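Local coordinates for carbohydrate-binding protein (Flavonifractor plautii, PDB 6N1B), which probably removes the acetyl group from the N-acetylgalactosamine of the blood group A antigen and binds the blood group B trisaccharide, at residues Ser27-Pro39 against Arg388-Val402. Numbering follows the deposited sequence.
Sequences SALNKAPGYQDFP and RIGYAENSFVEMMRV
Arg-388 runs over one face of the Tyr-35 ring, its methylenes supplying the apolar surface that an aromatic face accepts. Its CB lies 4.1 Å from Tyr-35 CG; CG sits over the ring centre, a CH-pi contact at 3.8 Å from the Tyr-35 centroid. The bend at chi2 (-63°) turns the chain along the ring, bringing CD to 3.6 Å from Tyr-35 CE1. The guanidinium ends nearly parallel to the ring, 16° between planes, with the phenol oxygen over its face. NH1 is hydrogen-bonded to Asp-49 O, and Tyr-35 OH to Ala-369 O. Nearby, Ile-389 CD1 is centred over the Phe-38 ring and CG2 reaches Phe-38 CE1 at 3.6 Å; Trp-97 stacks on that phenylalanine. Strand 30-31 is the edge of a four-stranded antiparallel sheet otherwise built from residues 333-395, consistent with a beta-propeller blade closed by the N-terminal strand (a "Velcro" closure). Asn-30 and Glu-393 exchange both backbone hydrogen bonds, and Leu-29 CB meets the small Ala-392 CB at 4.0 Å. Where strand gives way to helix 396-404, Asn-394 suits its place because its amide nitrogen carries two hydrogens: ND2 gives Ala-28 O a nearly straight hydrogen bond (2.9 Å, 172°) from above the carbonyl plane, and another to a water that links it to Ser-27 O. Ala-28, small enough for the helix to come close, sets CB 3.8 Å from Val-402 CG1.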
loop_
_atom_site.group_PDB
_atom_site.type_symbol
_atom_site.label_atom_id
_atom_site.label_comp_id
_atom_site.label_asym_id
_atom_site.label_seq_id
_atom_site.Cartn_x
_atom_site.Cartn_y
_atom_site.Cartn_z
ATOM N N SER A 27 -7.080 -20.384 10.989
ATOM C CA SER A 27 -6.301 -19.198 10.438
ATOM C C SER A 27 -7.137 -17.983 10.243
ATOM O O SER A 27 -8.313 -18.083 9.798
ATOM C CB SER A 27 -5.771 -19.496 9.050
ATOM O OG SER A 27 -4.967 -20.603 9.094
ATOM N N ALA A 28 -6.638 -16.779 10.670
ATOM C CA ALA A 28 -7.453 -15.564 10.485
ATOM C C ALA A 28 -7.728 -15.255 9.053
ATOM O O ALA A 28 -8.834 -14.869 8.722
ATOM C CB ALA A 28 -6.927 -14.393 11.191
ATOM N N LEU A 29 -6.749 -15.451 8.168
ATOM C CA LEU A 29 -6.935 -15.415 6.723
ATOM C C LEU A 29 -6.393 -16.676 6.117
ATOM O O LEU A 29 -5.424 -17.213 6.586
ATOM C CB LEU A 29 -6.244 -14.177 6.113
ATOM C CG LEU A 29 -6.699 -12.801 6.543
ATOM C CD1 LEU A 29 -5.760 -11.719 5.991
ATOM C CD2 LEU A 29 -8.133 -12.502 6.198
ATOM N N ASN A 30 -7.020 -17.095 4.992
ATOM C CA ASN A 30 -6.535 -18.252 4.239
ATOM C C ASN A 30 -5.700 -17.777 3.084
ATOM O O ASN A 30 -6.230 -17.099 2.173
ATOM C CB ASN A 30 -7.773 -18.999 3.746
ATOM C CG ASN A 30 -8.586 -19.582 4.917
ATOM O OD1 ASN A 30 -9.852 -19.311 4.910
ATOM N ND2 ASN A 30 -7.967 -20.207 5.795
ATOM N N LYS A 31 -4.410 -18.071 3.102
ATOM C CA LYS A 31 -3.503 -17.659 1.994
ATOM C C LYS A 31 -3.789 -18.512 0.765
ATOM O O LYS A 31 -3.946 -19.734 0.842
ATOM C CB LYS A 31 -2.067 -17.897 2.460
ATOM C CG LYS A 31 -1.614 -16.990 3.584
ATOM C CD LYS A 31 -0.219 -17.459 4.103
ATOM C CE LYS A 31 0.372 -16.562 5.122
ATOM N NZ LYS A 31 1.739 -16.985 5.504
ATOM N N ALA A 32 -3.857 -17.808 -0.364
ATOM C CA ALA A 32 -3.965 -18.495 -1.637
ATOM C C ALA A 32 -2.618 -19.115 -1.951
ATOM O O ALA A 32 -1.588 -18.551 -1.693
ATOM C CB ALA A 32 -4.368 -17.563 -2.764
ATOM N N PRO A 33 -2.601 -20.318 -2.578
ATOM C CA PRO A 33 -1.319 -20.908 -2.993
ATOM C C PRO A 33 -0.554 -20.020 -3.972
ATOM O O PRO A 33 -1.210 -19.308 -4.759
ATOM C CB PRO A 33 -1.764 -22.205 -3.705
ATOM C CG PRO A 33 -3.173 -22.405 -3.444
ATOM C CD PRO A 33 -3.792 -21.113 -2.945
ATOM N N GLY A 34 0.756 -20.090 -3.898
ATOM C CA GLY A 34 1.591 -19.308 -4.835
ATOM C C GLY A 34 1.433 -17.787 -4.554
ATOM O O GLY A 34 1.210 -17.418 -3.382
ATOM N N TYR A 35 1.578 -17.015 -5.600
ATOM C CA TYR A 35 1.469 -15.581 -5.482
ATOM C C TYR A 35 0.939 -15.007 -6.778
ATOM O O TYR A 35 0.509 -15.819 -7.637
ATOM C CB TYR A 35 2.736 -14.929 -4.924
ATOM C CG TYR A 35 3.952 -15.224 -5.768
ATOM C CD1 TYR A 35 4.181 -14.600 -7.009
ATOM C CD2 TYR A 35 4.898 -16.165 -5.347
ATOM C CE1 TYR A 35 5.346 -14.894 -7.774
ATOM C CE2 TYR A 35 6.039 -16.466 -6.142
ATOM C CZ TYR A 35 6.266 -15.819 -7.327
ATOM O OH TYR A 35 7.349 -16.094 -8.114
ATOM N N GLN A 36 0.849 -13.669 -6.929
ATOM C CA GLN A 36 0.257 -13.091 -8.125
ATOM C C GLN A 36 1.339 -12.507 -8.941
ATOM O O GLN A 36 2.341 -11.969 -8.480
ATOM C CB GLN A 36 -0.817 -12.046 -7.762
ATOM C CG GLN A 36 -2.031 -12.697 -7.146
ATOM C CD GLN A 36 -3.189 -11.771 -6.908
ATOM O OE1 GLN A 36 -3.083 -10.563 -7.048
ATOM N NE2 GLN A 36 -4.315 -12.348 -6.457
ATOM N N ASP A 37 1.191 -12.611 -10.290
ATOM C CA ASP A 37 2.210 -12.067 -11.202
ATOM C C ASP A 37 2.020 -10.591 -11.448
ATOM O O ASP A 37 1.081 -10.181 -12.070
ATOM C CB ASP A 37 2.235 -12.847 -12.504
ATOM C CG ASP A 37 2.752 -14.199 -12.299
ATOM O OD1 ASP A 37 3.879 -14.437 -11.766
ATOM O OD2 ASP A 37 2.003 -15.128 -12.640
ATOM N N PHE A 38 2.921 -9.785 -10.992
ATOM C CA PHE A 38 2.999 -8.378 -11.300
ATOM C C PHE A 38 4.245 -8.112 -12.136
ATOM O O PHE A 38 5.317 -8.607 -11.749
ATOM C CB PHE A 38 3.048 -7.501 -10.056
ATOM C CG PHE A 38 1.771 -7.401 -9.244
ATOM C CD1 PHE A 38 1.193 -8.430 -8.494
ATOM C CD2 PHE A 38 1.067 -6.199 -9.277
ATOM C CE1 PHE A 38 0.000 -8.262 -7.809
ATOM C CE2 PHE A 38 -0.106 -6.059 -8.603
ATOM C CZ PHE A 38 -0.626 -7.074 -7.899
ATOM N N PRO A 39 4.156 -7.370 -13.213
ATOM C CA PRO A 39 5.327 -7.096 -14.038
ATOM C C PRO A 39 6.182 -6.021 -13.412
ATOM O O PRO A 39 5.677 -5.036 -12.864
ATOM C CB PRO A 39 4.708 -6.712 -15.351
ATOM C CG PRO A 39 3.446 -6.043 -14.963
ATOM C CD PRO A 39 2.938 -6.752 -13.758
ATOM N N ARG A 388 7.733 -10.452 -3.241
ATOM C CA ARG A 388 6.576 -10.731 -4.086
ATOM C C ARG A 388 5.277 -10.234 -3.432
ATOM O O ARG A 388 5.220 -9.883 -2.234
ATOM C CB ARG A 388 6.391 -12.287 -4.266
ATOM C CG ARG A 388 7.522 -13.073 -4.875
ATOM C CD ARG A 388 7.840 -12.681 -6.316
ATOM N NE ARG A 388 8.883 -13.575 -6.785
ATOM C CZ ARG A 388 9.606 -13.398 -7.860
ATOM N NH1 ARG A 388 9.419 -12.328 -8.654
ATOM N NH2 ARG A 388 10.556 -14.300 -8.172
ATOM N N ILE A 389 4.208 -10.261 -4.243
ATOM C CA ILE A 389 2.836 -9.949 -3.812
ATOM C C ILE A 389 1.964 -11.146 -4.057
ATOM O O ILE A 389 1.937 -11.692 -5.186
ATOM C CB ILE A 389 2.259 -8.742 -4.636
ATOM C CG1 ILE A 389 3.048 -7.471 -4.329
ATOM C CG2 ILE A 389 0.788 -8.554 -4.340
ATOM C CD1 ILE A 389 2.815 -6.348 -5.379
ATOM N N GLY A 390 1.235 -11.541 -3.010
ATOM C CA GLY A 390 0.251 -12.611 -3.049
ATOM C C GLY A 390 -1.113 -12.201 -2.521
ATOM O O GLY A 390 -1.396 -11.000 -2.509
ATOM N N TYR A 391 -1.913 -13.176 -2.073
ATOM C CA TYR A 391 -3.270 -12.929 -1.760
ATOM C C TYR A 391 -3.745 -13.850 -0.686
ATOM O O TYR A 391 -3.357 -15.040 -0.604
ATOM C CB TYR A 391 -4.132 -13.129 -3.034
ATOM C CG TYR A 391 -5.621 -12.851 -2.866
ATOM C CD1 TYR A 391 -6.136 -11.570 -2.832
ATOM C CD2 TYR A 391 -6.503 -13.912 -2.698
ATOM C CE1 TYR A 391 -7.478 -11.329 -2.601
ATOM C CE2 TYR A 391 -7.896 -13.657 -2.501
ATOM C CZ TYR A 391 -8.344 -12.346 -2.487
ATOM O OH TYR A 391 -9.732 -12.131 -2.270
ATOM N N ALA A 392 -4.630 -13.336 0.210
ATOM C CA ALA A 392 -5.294 -14.109 1.235
ATOM C C ALA A 392 -6.715 -13.606 1.404
ATOM O O ALA A 392 -7.010 -12.467 1.083
ATOM C CB ALA A 392 -4.482 -13.968 2.503
ATOM N N GLU A 393 -7.568 -14.453 2.000
ATOM C CA GLU A 393 -8.966 -14.086 2.062
ATOM C C GLU A 393 -9.644 -14.817 3.191
ATOM O O GLU A 393 -9.228 -15.976 3.518
ATOM C CB GLU A 393 -9.663 -14.547 0.743
ATOM C CG GLU A 393 -11.113 -14.032 0.536
ATOM C CD GLU A 393 -11.678 -14.643 -0.785
ATOM O OE1 GLU A 393 -11.220 -14.165 -1.863
ATOM O OE2 GLU A 393 -12.534 -15.523 -0.641
ATOM N N ASN A 394 -10.725 -14.271 3.745
ATOM C CA ASN A 394 -11.587 -15.068 4.632
ATOM C C ASN A 394 -12.924 -14.305 4.734
ATOM O O ASN A 394 -12.970 -13.073 4.476
ATOM C CB ASN A 394 -10.972 -15.247 6.052
ATOM C CG ASN A 394 -11.488 -16.459 6.789
ATOM O OD1 ASN A 394 -12.391 -17.195 6.267
ATOM N ND2 ASN A 394 -10.910 -16.724 7.932
ATOM N N SER A 395 -13.937 -15.004 5.222
ATOM C CA SER A 395 -15.115 -14.366 5.755
ATOM C C SER A 395 -14.696 -13.378 6.859
ATOM O O SER A 395 -13.853 -13.750 7.689
ATOM C CB SER A 395 -16.033 -15.482 6.369
ATOM O OG SER A 395 -16.749 -15.150 7.431
ATOM N N PHE A 396 -15.294 -12.221 6.841
ATOM C CA PHE A 396 -15.020 -11.236 7.921
ATOM C C PHE A 396 -15.385 -11.852 9.293
ATOM O O PHE A 396 -14.558 -11.756 10.250
ATOM C CB PHE A 396 -15.862 -9.989 7.681
ATOM C CG PHE A 396 -15.731 -8.992 8.837
ATOM C CD1 PHE A 396 -14.648 -8.206 8.941
ATOM C CD2 PHE A 396 -16.726 -8.871 9.792
ATOM C CE1 PHE A 396 -14.537 -7.232 10.004
ATOM C CE2 PHE A 396 -16.568 -8.008 10.837
ATOM C CZ PHE A 396 -15.486 -7.230 10.925
ATOM N N VAL A 397 -16.512 -12.560 9.393
ATOM C CA VAL A 397 -16.891 -13.116 10.673
ATOM C C VAL A 397 -15.891 -14.180 11.101
ATOM O O VAL A 397 -15.493 -14.218 12.272
ATOM C CB VAL A 397 -18.357 -13.660 10.612
ATOM C CG1 VAL A 397 -18.717 -14.519 11.779
ATOM C CG2 VAL A 397 -19.333 -12.509 10.435
ATOM N N GLU A 398 -15.497 -15.080 10.181
ATOM C CA GLU A 398 -14.573 -16.101 10.611
ATOM C C GLU A 398 -13.207 -15.532 11.007
ATOM O O GLU A 398 -12.560 -15.998 11.965
ATOM C CB GLU A 398 -14.390 -17.194 9.485
ATOM C CG GLU A 398 -15.656 -17.976 9.261
ATOM C CD GLU A 398 -16.058 -18.887 10.366
ATOM O OE1 GLU A 398 -15.266 -19.241 11.267
ATOM O OE2 GLU A 398 -17.251 -19.368 10.304
ATOM N N MET A 399 -12.786 -14.511 10.285
ATOM C CA MET A 399 -11.556 -13.807 10.625
ATOM C C MET A 399 -11.637 -13.263 12.068
ATOM O O MET A 399 -10.701 -13.462 12.886
ATOM C CB MET A 399 -11.317 -12.690 9.675
ATOM C CG MET A 399 -10.091 -11.800 10.017
ATOM S SD MET A 399 -10.170 -10.191 9.153
ATOM C CE MET A 399 -11.522 -9.450 9.974
ATOM N N MET A 400 -12.722 -12.549 12.356
ATOM C CA MET A 400 -12.927 -11.955 13.722
ATOM C C MET A 400 -12.939 -13.054 14.800
ATOM O O MET A 400 -12.350 -12.854 15.862
ATOM C CB MET A 400 -14.208 -11.190 13.736
ATOM C CG MET A 400 -14.196 -9.919 12.881
ATOM S SD MET A 400 -13.048 -8.641 13.413
ATOM C CE MET A 400 -13.948 -7.992 14.818
ATOM N N ARG A 401 -13.529 -14.185 14.492
ATOM C CA ARG A 401 -13.610 -15.287 15.474
ATOM C C ARG A 401 -12.170 -15.739 15.828
ATOM O O ARG A 401 -11.824 -15.982 17.033
ATOM C CB ARG A 401 -14.433 -16.461 14.972
ATOM C CG ARG A 401 -15.867 -16.121 14.892
ATOM C CD ARG A 401 -16.710 -17.238 14.297
ATOM N NE ARG A 401 -18.077 -16.846 14.412
ATOM C CZ ARG A 401 -19.082 -17.513 13.943
ATOM N NH1 ARG A 401 -18.934 -18.679 13.306
ATOM N NH2 ARG A 401 -20.270 -17.082 14.141
ATOM N N VAL A 402 -11.316 -15.832 14.815
ATOM C CA VAL A 402 -9.940 -16.239 15.081
ATOM C C VAL A 402 -9.216 -15.132 15.840
ATOM O O VAL A 402 -8.518 -15.400 16.851
ATOM C CB VAL A 402 -9.169 -16.595 13.822
ATOM C CG1 VAL A 402 -7.711 -16.837 14.049
ATOM C CG2 VAL A 402 -9.817 -17.805 13.139
HETATM O O HOH W 1 -11.007 -19.168 9.548
HETATM O O HOH W 2 -0.804 -15.932 -2.356
HETATM O O HOH W 3 4.463 -10.987 -6.957
#